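Local coordinates for filamentous hemagglutinin (Bordetella pertussis, PDB 1RWR), which is a secreted adhesin whose amino-terminal domain, a parallel beta-helix, probably directs its export across the outer membrane by two-partner secretion, at residues G45-N50 with S57-A62; A73-A78 with D100-N105; L92-K97 with L117-L122. One frame throughout, in Å; residues are numbered along the deposited sequence.

Contact 1. Residues G45-N50 with S57-A62; sequences GVVFNN and SRIGGA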
loop_
_atom_site.group_PDB
_atom_site.type_symbol
_atom_site.label_atom_id
_atom_site.label_comp_id
_atom_site.label_asym_id
_atom_site.label_seq_id
_atom_site.Cartn_x
_atom_site.Cartn_y
_atom_site.Cartn_z
ATOM N N GLY A 45 -3.214 -17.037 -0.968
ATOM C CA GLY A 45 -2.921 -15.837 -1.735
ATOM C C GLY A 45 -3.327 -15.938 -3.183
ATOM O O GLY A 45 -4.301 -16.576 -3.524
ATOM N N VAL A 46 -2.555 -15.302 -4.047
ATOM C CA VAL A 46 -2.840 -15.213 -5.469
ATOM C C VAL A 46 -1.503 -15.152 -6.199
ATOM O O VAL A 46 -0.539 -14.621 -5.660
ATOM C CB VAL A 46 -3.705 -13.947 -5.850
ATOM C CG1 VAL A 46 -3.031 -12.611 -5.526
ATOM C CG2 VAL A 46 -4.136 -13.972 -7.294
ATOM N N VAL A 47 -1.474 -15.683 -7.410
ATOM C CA VAL A 47 -0.289 -15.593 -8.242
ATOM C C VAL A 47 -0.585 -14.672 -9.431
ATOM O O VAL A 47 -1.504 -14.957 -10.214
ATOM C CB VAL A 47 0.132 -16.987 -8.734
ATOM C CG1 VAL A 47 1.346 -16.903 -9.700
ATOM C CG2 VAL A 47 0.430 -17.853 -7.557
ATOM N N PHE A 48 0.231 -13.637 -9.606
ATOM C CA PHE A 48 0.186 -12.808 -10.788
ATOM C C PHE A 48 1.132 -13.395 -11.823
ATOM O O PHE A 48 2.314 -13.557 -11.562
ATOM C CB PHE A 48 0.614 -11.368 -10.489
ATOM C CG PHE A 48 -0.346 -10.631 -9.637
ATOM C CD1 PHE A 48 -1.442 -10.009 -10.188
ATOM C CD2 PHE A 48 -0.154 -10.596 -8.257
ATOM C CE1 PHE A 48 -2.342 -9.306 -9.356
ATOM C CE2 PHE A 48 -1.030 -9.939 -7.456
ATOM C CZ PHE A 48 -2.123 -9.289 -7.996
ATOM N N ASN A 49 0.614 -13.719 -12.996
ATOM C CA ASN A 49 1.423 -14.448 -13.985
ATOM C C ASN A 49 2.158 -13.488 -14.890
ATOM O O ASN A 49 1.621 -13.026 -15.871
ATOM C CB ASN A 49 0.568 -15.444 -14.793
ATOM C CG ASN A 49 1.410 -16.385 -15.660
ATOM O OD1 ASN A 49 2.629 -16.200 -15.815
ATOM N ND2 ASN A 49 0.756 -17.387 -16.253
ATOM N N ASN A 50 3.413 -13.207 -14.546
ATOM C CA ASN A 50 4.277 -12.362 -15.373
ATOM C C ASN A 50 5.349 -13.209 -16.073
ATOM O O ASN A 50 6.520 -12.776 -16.225
ATOM C CB ASN A 50 4.934 -11.306 -14.497
ATOM C CG ASN A 50 5.366 -10.054 -15.249
ATOM O OD1 ASN A 50 4.854 -9.707 -16.319
ATOM N ND2 ASN A 50 6.279 -9.308 -14.617
ATOM N N SER A 57 5.047 -21.758 -9.392
ATOM C CA SER A 57 5.025 -20.711 -8.379
ATOM C C SER A 57 5.219 -21.314 -6.992
ATOM O O SER A 57 4.970 -22.512 -6.778
ATOM C CB SER A 57 3.714 -19.930 -8.444
ATOM O OG SER A 57 2.629 -20.699 -7.925
ATOM N N ARG A 58 5.662 -20.500 -6.046
ATOM C CA ARG A 58 5.875 -20.949 -4.678
ATOM C C ARG A 58 4.577 -21.342 -3.992
ATOM O O ARG A 58 4.515 -22.372 -3.335
ATOM C CB ARG A 58 6.568 -19.889 -3.831
ATOM C CG ARG A 58 6.848 -20.393 -2.392
ATOM C CD ARG A 58 7.952 -19.638 -1.604
ATOM N NE ARG A 58 9.034 -19.091 -2.448
ATOM C CZ ARG A 58 10.092 -18.419 -1.991
ATOM N NH1 ARG A 58 10.259 -18.225 -0.694
ATOM N NH2 ARG A 58 11.001 -17.957 -2.849
ATOM N N ILE A 59 3.553 -20.517 -4.100
ATOM C CA ILE A 59 2.306 -20.827 -3.413
ATOM C C ILE A 59 1.285 -21.629 -4.217
ATOM O O ILE A 59 0.366 -22.233 -3.610
ATOM C CB ILE A 59 1.646 -19.553 -2.814
ATOM C CG1 ILE A 59 1.123 -18.630 -3.896
ATOM C CG2 ILE A 59 2.643 -18.817 -1.885
ATOM C CD1 ILE A 59 0.164 -17.575 -3.353
ATOM N N GLY A 60 1.423 -21.655 -5.539
ATOM C CA GLY A 60 0.398 -22.203 -6.422
ATOM C C GLY A 60 0.797 -23.423 -7.221
ATOM O O GLY A 60 -0.048 -24.010 -7.905
ATOM N N GLY A 61 2.071 -23.791 -7.180
ATOM C CA GLY A 61 2.564 -24.913 -7.976
ATOM C C GLY A 61 2.601 -24.565 -9.469
ATOM O O GLY A 61 2.716 -23.404 -9.868
ATOM N N ALA A 62 2.504 -25.594 -10.298
ATOM C CA ALA A 62 2.719 -25.463 -11.715
ATOM C C ALA A 62 1.758 -24.522 -12.409
ATOM O O ALA A 62 0.558 -24.449 -12.100
ATOM C CB ALA A 62 2.674 -26.871 -12.396
#
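The peptide plane joining G45 to V46 has the end of I59 over one face: CD1 of I59 stands 3.6 Å from V46 N and 3.9 Å from G45 C. G45, whose backbone angles (phi 141°) suit glycine, presents only its main chain to the methyl. I59 arrives with CG1 in the crowded position between backbone N and carbonyl carbon (chi1 69°), then extends toward the strand. The second flat group, the carboxylate of E93, lies beside the turn and accepts N-H groups from R58 and I59, one on each oxygen. The phenyl ring of F48 belongs to the other side of the strand, beside V21 and F39.

V47 carries the rest of the contact. Its CG1 is anti to the backbone N (chi1 176°), and the other branch, CG2, reaches the turn, 3.6 Å from S57 OG and 3.8 Å from I59 CG1. V47 and I59 pass alongside each other, running opposite ways; the two segments meet here by van der Waals packing. S57 OG is placed by its own turn, accepting a weak bond from G60 N at 2.8 Å. The main chain closes the hairpin: S57 N donates to G61 O at 2.9 Å and G61 N to S57 O at 3.2 Å.

The hairpin of strands 55-57 and 61-63 thus forms a small two-stranded sheet of its own, laid against strand 45-50, which runs in the mixed sheet between strands 20-22 and 91-96.

Contact 2. Residues A73-A78 with D100-N105; sequences ASAILA and DLIIAN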
loop_
_atom_site.group_PDB
_atom_site.type_symbol
_atom_site.label_atom_id
_atom_site.label_comp_id
_atom_site.label_asym_id
_atom_site.label_seq_id
_atom_site.Cartn_x
_atom_site.Cartn_y
_atom_site.Cartn_z
ATOM N N ALA A 73 5.662 -7.303 -17.623
ATOM C CA ALA A 73 5.393 -6.056 -16.951
ATOM C C ALA A 73 6.491 -5.636 -15.977
ATOM O O ALA A 73 7.053 -6.454 -15.275
ATOM C CB ALA A 73 4.040 -6.191 -16.173
ATOM N N SER A 74 6.705 -4.337 -15.869
ATOM C CA SER A 74 7.431 -3.761 -14.726
ATOM C C SER A 74 6.527 -3.282 -13.573
ATOM O O SER A 74 6.997 -3.164 -12.458
ATOM C CB SER A 74 8.403 -2.671 -15.184
ATOM O OG SER A 74 7.739 -1.722 -15.948
ATOM N N ALA A 75 5.235 -3.074 -13.831
ATOM C CA ALA A 75 4.255 -2.663 -12.819
ATOM C C ALA A 75 2.946 -3.342 -13.187
ATOM O O ALA A 75 2.548 -3.339 -14.335
ATOM C CB ALA A 75 4.068 -1.153 -12.802
ATOM N N ILE A 76 2.297 -3.934 -12.199
ATOM C CA ILE A 76 1.039 -4.613 -12.382
ATOM C C ILE A 76 0.028 -3.868 -11.504
ATOM O O ILE A 76 0.162 -3.814 -10.287
ATOM C CB ILE A 76 1.169 -6.100 -11.935
ATOM C CG1 ILE A 76 2.160 -6.886 -12.844
ATOM C CG2 ILE A 76 -0.199 -6.793 -11.990
ATOM C CD1 ILE A 76 2.636 -8.206 -12.276
ATOM N N LEU A 77 -0.948 -3.245 -12.167
ATOM C CA LEU A 77 -2.037 -2.557 -11.546
ATOM C C LEU A 77 -3.301 -3.399 -11.653
ATOM O O LEU A 77 -3.672 -3.830 -12.751
ATOM C CB LEU A 77 -2.283 -1.288 -12.340
ATOM C CG LEU A 77 -3.498 -0.437 -11.996
ATOM C CD1 LEU A 77 -3.500 0.075 -10.549
ATOM C CD2 LEU A 77 -3.500 0.738 -12.969
ATOM N N ALA A 78 -3.941 -3.625 -10.522
ATOM C CA ALA A 78 -5.238 -4.240 -10.427
ATOM C C ALA A 78 -6.165 -3.152 -9.923
ATOM O O ALA A 78 -5.989 -2.685 -8.800
ATOM C CB ALA A 78 -5.213 -5.421 -9.404
ATOM N N ASP A 100 6.466 -4.109 -9.702
ATOM C CA ASP A 100 5.646 -3.362 -8.759
ATOM C C ASP A 100 4.200 -3.867 -8.799
ATOM O O ASP A 100 3.690 -4.262 -9.849
ATOM C CB ASP A 100 5.602 -1.863 -9.120
ATOM C CG ASP A 100 6.928 -1.136 -8.883
ATOM O OD1 ASP A 100 7.833 -1.647 -8.181
ATOM O OD2 ASP A 100 7.123 -0.020 -9.395
ATOM N N LEU A 101 3.572 -3.911 -7.634
ATOM C CA LEU A 101 2.160 -4.233 -7.504
ATOM C C LEU A 101 1.433 -3.003 -6.998
ATOM O O LEU A 101 1.849 -2.383 -6.022
ATOM C CB LEU A 101 1.910 -5.406 -6.524
ATOM C CG LEU A 101 2.458 -6.771 -6.942
ATOM C CD1 LEU A 101 2.205 -7.758 -5.797
ATOM C CD2 LEU A 101 1.808 -7.262 -8.237
ATOM N N ILE A 102 0.330 -2.681 -7.653
ATOM C CA ILE A 102 -0.571 -1.610 -7.233
ATOM C C ILE A 102 -1.961 -2.186 -7.238
ATOM O O ILE A 102 -2.430 -2.675 -8.282
ATOM C CB ILE A 102 -0.521 -0.395 -8.213
ATOM C CG1 ILE A 102 0.895 0.142 -8.433
ATOM C CG2 ILE A 102 -1.401 0.702 -7.688
ATOM C CD1 ILE A 102 1.688 -0.571 -9.476
ATOM N N ILE A 103 -2.621 -2.123 -6.084
ATOM C CA ILE A 103 -4.005 -2.554 -5.925
ATOM C C ILE A 103 -4.839 -1.310 -5.604
ATOM O O ILE A 103 -4.644 -0.664 -4.601
ATOM C CB ILE A 103 -4.165 -3.620 -4.812
ATOM C CG1 ILE A 103 -3.168 -4.799 -4.933
ATOM C CG2 ILE A 103 -5.641 -4.136 -4.800
ATOM C CD1 ILE A 103 -3.247 -5.514 -6.148
ATOM N N ALA A 104 -5.762 -0.971 -6.484
ATOM C CA ALA A 104 -6.564 0.256 -6.387
ATOM C C ALA A 104 -8.042 -0.057 -6.333
ATOM O O ALA A 104 -8.614 -0.647 -7.264
ATOM C CB ALA A 104 -6.260 1.177 -7.567
ATOM N N ASN A 105 -8.698 0.361 -5.256
ATOM C CA ASN A 105 -10.127 0.185 -5.138
ATOM C C ASN A 105 -10.709 1.395 -4.352
ATOM O O ASN A 105 -10.579 1.467 -3.135
ATOM C CB ASN A 105 -10.448 -1.149 -4.459
ATOM C CG ASN A 105 -11.959 -1.434 -4.455
ATOM O OD1 ASN A 105 -12.769 -0.505 -4.661
ATOM N ND2 ASN A 105 -12.337 -2.674 -4.205
#
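Strands 75-78 and 100-104 run parallel, 4.6 Å apart at closest approach, as neighbouring strands of successive coils, in one parallel sheet of the beta-helix. The tight part runs from I76 on. I76 N donates to D100 O at 2.8 Å (163°) and I102 N to I76 O; A78 N to I102 O and A104 N to A78 O follow, each at 2.9 Å and nearly along the carbonyl axis. L77, its CG anti to the backbone N (chi1 173°), crosses I102 obliquely and sets CD1 3.6 Å from I102 CG2; P129 and V131 of strand 128-132 lie against L77 from outside the pair. On the other face, A78 CB meets I103 CD1 at 3.8 Å and I76 CB packs on L101 CD2, in the hydrophobic layer that also holds F39.

Looser and partly open to solvent is the end formed by S74, A75 CB and the D100 side chain. D100 N reaches S74 O at 3.0 Å from above the carbonyl plane, with a less straight N-H (152°), and A75 CB comes only within 4.1 Å of I102 CD1. The D100 carboxylate turns to neighbours instead, OD1 accepting from N121 and OD2 making a weak bond with H195.

Main-chain bonds therefore fix the register, while aliphatic groups meet by van der Waals contact on both faces. The one charge stands at the partly exposed end, where N121 and H195 probably help to stabilise its ionised form.

Contact 3. Residues L92-K97 with L117-L122; sequences LEVYGK and LNASNL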
loop_
_atom_site.group_PDB
_atom_site.type_symbol
_atom_site.label_atom_id
_atom_site.label_comp_id
_atom_site.label_asym_id
_atom_site.label_seq_id
_atom_site.Cartn_x
_atom_site.Cartn_y
_atom_site.Cartn_z
ATOM N N LEU A 92 0.840 -12.246 -2.010
ATOM C CA LEU A 92 0.758 -11.770 -3.370
ATOM C C LEU A 92 2.070 -12.171 -4.043
ATOM O O LEU A 92 3.088 -11.536 -3.806
ATOM C CB LEU A 92 0.583 -10.260 -3.402
ATOM C CG LEU A 92 -0.504 -9.602 -2.551
ATOM C CD1 LEU A 92 -0.555 -8.085 -2.761
ATOM C CD2 LEU A 92 -1.841 -10.222 -2.874
ATOM N N GLU A 93 2.016 -13.217 -4.866
ATOM C CA GLU A 93 3.190 -13.722 -5.550
ATOM C C GLU A 93 3.173 -13.281 -7.013
ATOM O O GLU A 93 2.168 -13.356 -7.683
ATOM C CB GLU A 93 3.274 -15.239 -5.483
ATOM C CG GLU A 93 4.459 -15.811 -6.273
ATOM C CD GLU A 93 4.722 -17.277 -6.039
ATOM O OE1 GLU A 93 3.960 -17.975 -5.331
ATOM O OE2 GLU A 93 5.741 -17.764 -6.584
ATOM N N VAL A 94 4.327 -12.822 -7.481
ATOM C CA VAL A 94 4.532 -12.558 -8.894
ATOM C C VAL A 94 5.352 -13.704 -9.452
ATOM O O VAL A 94 6.470 -13.961 -8.995
ATOM C CB VAL A 94 5.214 -11.193 -9.164
ATOM C CG1 VAL A 94 5.301 -10.918 -10.657
ATOM C CG2 VAL A 94 4.460 -10.057 -8.511
ATOM N N TYR A 95 4.760 -14.429 -10.390
ATOM C CA TYR A 95 5.488 -15.461 -11.115
ATOM C C TYR A 95 6.125 -14.792 -12.341
ATOM O O TYR A 95 5.467 -14.151 -13.144
ATOM C CB TYR A 95 4.608 -16.636 -11.519
ATOM C CG TYR A 95 5.289 -17.545 -12.510
ATOM C CD1 TYR A 95 6.309 -18.369 -12.110
ATOM C CD2 TYR A 95 4.919 -17.572 -13.857
ATOM C CE1 TYR A 95 7.002 -19.194 -13.052
ATOM C CE2 TYR A 95 5.594 -18.411 -14.796
ATOM C CZ TYR A 95 6.639 -19.189 -14.379
ATOM O OH TYR A 95 7.307 -19.996 -15.291
ATOM N N GLY A 96 7.408 -15.083 -12.513
ATOM C CA GLY A 96 8.168 -14.549 -13.646
ATOM C C GLY A 96 9.042 -13.376 -13.226
ATOM O O GLY A 96 9.739 -13.407 -12.211
ATOM N N LYS A 97 9.033 -12.330 -14.032
ATOM C CA LYS A 97 9.823 -11.140 -13.734
ATOM C C LYS A 97 9.179 -10.407 -12.564
ATOM O O LYS A 97 7.965 -10.185 -12.550
ATOM C CB LYS A 97 9.896 -10.210 -14.949
ATOM C CG LYS A 97 10.693 -8.897 -14.748
ATOM C CD LYS A 97 10.417 -7.920 -15.885
ATOM C CE LYS A 97 11.086 -6.513 -15.697
ATOM N NZ LYS A 97 10.332 -5.639 -14.750
ATOM N N LEU A 117 5.763 -12.053 -2.577
ATOM C CA LEU A 117 6.896 -12.795 -3.082
ATOM C C LEU A 117 7.158 -12.302 -4.496
ATOM O O LEU A 117 6.278 -12.359 -5.349
ATOM C CB LEU A 117 6.603 -14.309 -3.113
ATOM C CG LEU A 117 6.541 -15.019 -1.771
ATOM C CD1 LEU A 117 6.067 -16.457 -1.934
ATOM C CD2 LEU A 117 7.940 -15.028 -1.136
ATOM N N ASN A 118 8.384 -11.859 -4.745
ATOM C CA ASN A 118 8.817 -11.423 -6.065
ATOM C C ASN A 118 8.080 -10.189 -6.551
ATOM O O ASN A 118 7.985 -9.962 -7.717
ATOM C CB ASN A 118 8.745 -12.558 -7.104
ATOM C CG ASN A 118 9.612 -12.290 -8.347
ATOM O OD1 ASN A 118 10.713 -11.699 -8.246
ATOM N ND2 ASN A 118 9.117 -12.713 -9.516
ATOM N N ALA A 119 7.569 -9.382 -5.615
ATOM C CA ALA A 119 7.095 -8.038 -5.907
ATOM C C ALA A 119 8.207 -7.058 -5.536
ATOM O O ALA A 119 8.811 -7.150 -4.464
ATOM C CB ALA A 119 5.838 -7.730 -5.082
ATOM N N SER A 120 8.503 -6.124 -6.432
ATOM C CA SER A 120 9.510 -5.127 -6.166
ATOM C C SER A 120 9.106 -4.189 -5.052
ATOM O O SER A 120 9.927 -3.781 -4.249
ATOM C CB SER A 120 9.715 -4.281 -7.432
ATOM O OG SER A 120 9.762 -5.113 -8.544
ATOM N N ASN A 121 7.847 -3.777 -5.112
ATOM C CA ASN A 121 7.235 -2.774 -4.222
ATOM C C ASN A 121 5.738 -3.035 -4.231
ATOM O O ASN A 121 5.218 -3.680 -5.156
ATOM C CB ASN A 121 7.468 -1.351 -4.726
ATOM C CG ASN A 121 8.935 -0.986 -4.814
ATOM O OD1 ASN A 121 9.590 -0.861 -3.790
ATOM N ND2 ASN A 121 9.474 -0.848 -6.051
ATOM N N LEU A 122 5.027 -2.527 -3.235
ATOM C CA LEU A 122 3.574 -2.708 -3.128
ATOM C C LEU A 122 2.896 -1.427 -2.722
ATOM O O LEU A 122 3.288 -0.821 -1.722
ATOM C CB LEU A 122 3.215 -3.776 -2.075
ATOM C CG LEU A 122 1.750 -4.072 -1.783
ATOM C CD1 LEU A 122 0.958 -4.545 -3.014
ATOM C CD2 LEU A 122 1.611 -5.111 -0.770
#
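The side-chain amide of N118 grips two carbonyls of the facing strand with a single nitrogen: ND2 donates to V94 O at 3.0 Å and to G96 O at 2.9 Å, the first bond straighter (162°) than the second (137°). Both acceptors lie close to the amide plane, yet the nitrogen approaches each from above its carbonyl plane. CG of N118 is anti to the backbone N, which carries the amide across to strand 92-96, and V94 CB packs 3.4 Å from N118 O.

Just before, the main chains pair in parallel, L117 N to L92 O at 3.0 Å and V94 N to L117 O at 2.9 Å. N118 then adopts a left-handed backbone conformation (phi 65°) and leaves the pairing, so its side chain extends the bonding past the last beta bridge. The chain bends again at S120, a corner of the beta-helix where one sheet gives way to the next.

Beyond that corner L122 turns inward, and its CD1 meets L92 CD1 at 3.9 Å, the two side chains crossing at about a right angle with L101 and L114 packed around them. The loop after G96 is held in turn by N50, whose ND2 donates to K97 O.

All three contacts lie in the early coils of the beta-helix, but at different depths. Contact 2 is a buried strand pairing within one parallel sheet; contact 3, partly buried, starts as such a pairing, continues at exposed N118 through its side-chain amide and returns to the core past the corner with L122. In contact 1 the two segments meet by packing, mostly apolar, while the E93 carboxylate, from contact 3, hydrogen-bonds to the same hairpin. Contacts 1 and 3 share a sheet, in which strands 45-50 and 91-96 are neighbours, while contacts 2 and 3 meet across strands 99-104 and 119-125. The ring of F48 links contact 1 to the interior of contact 2, touching I76 and L101.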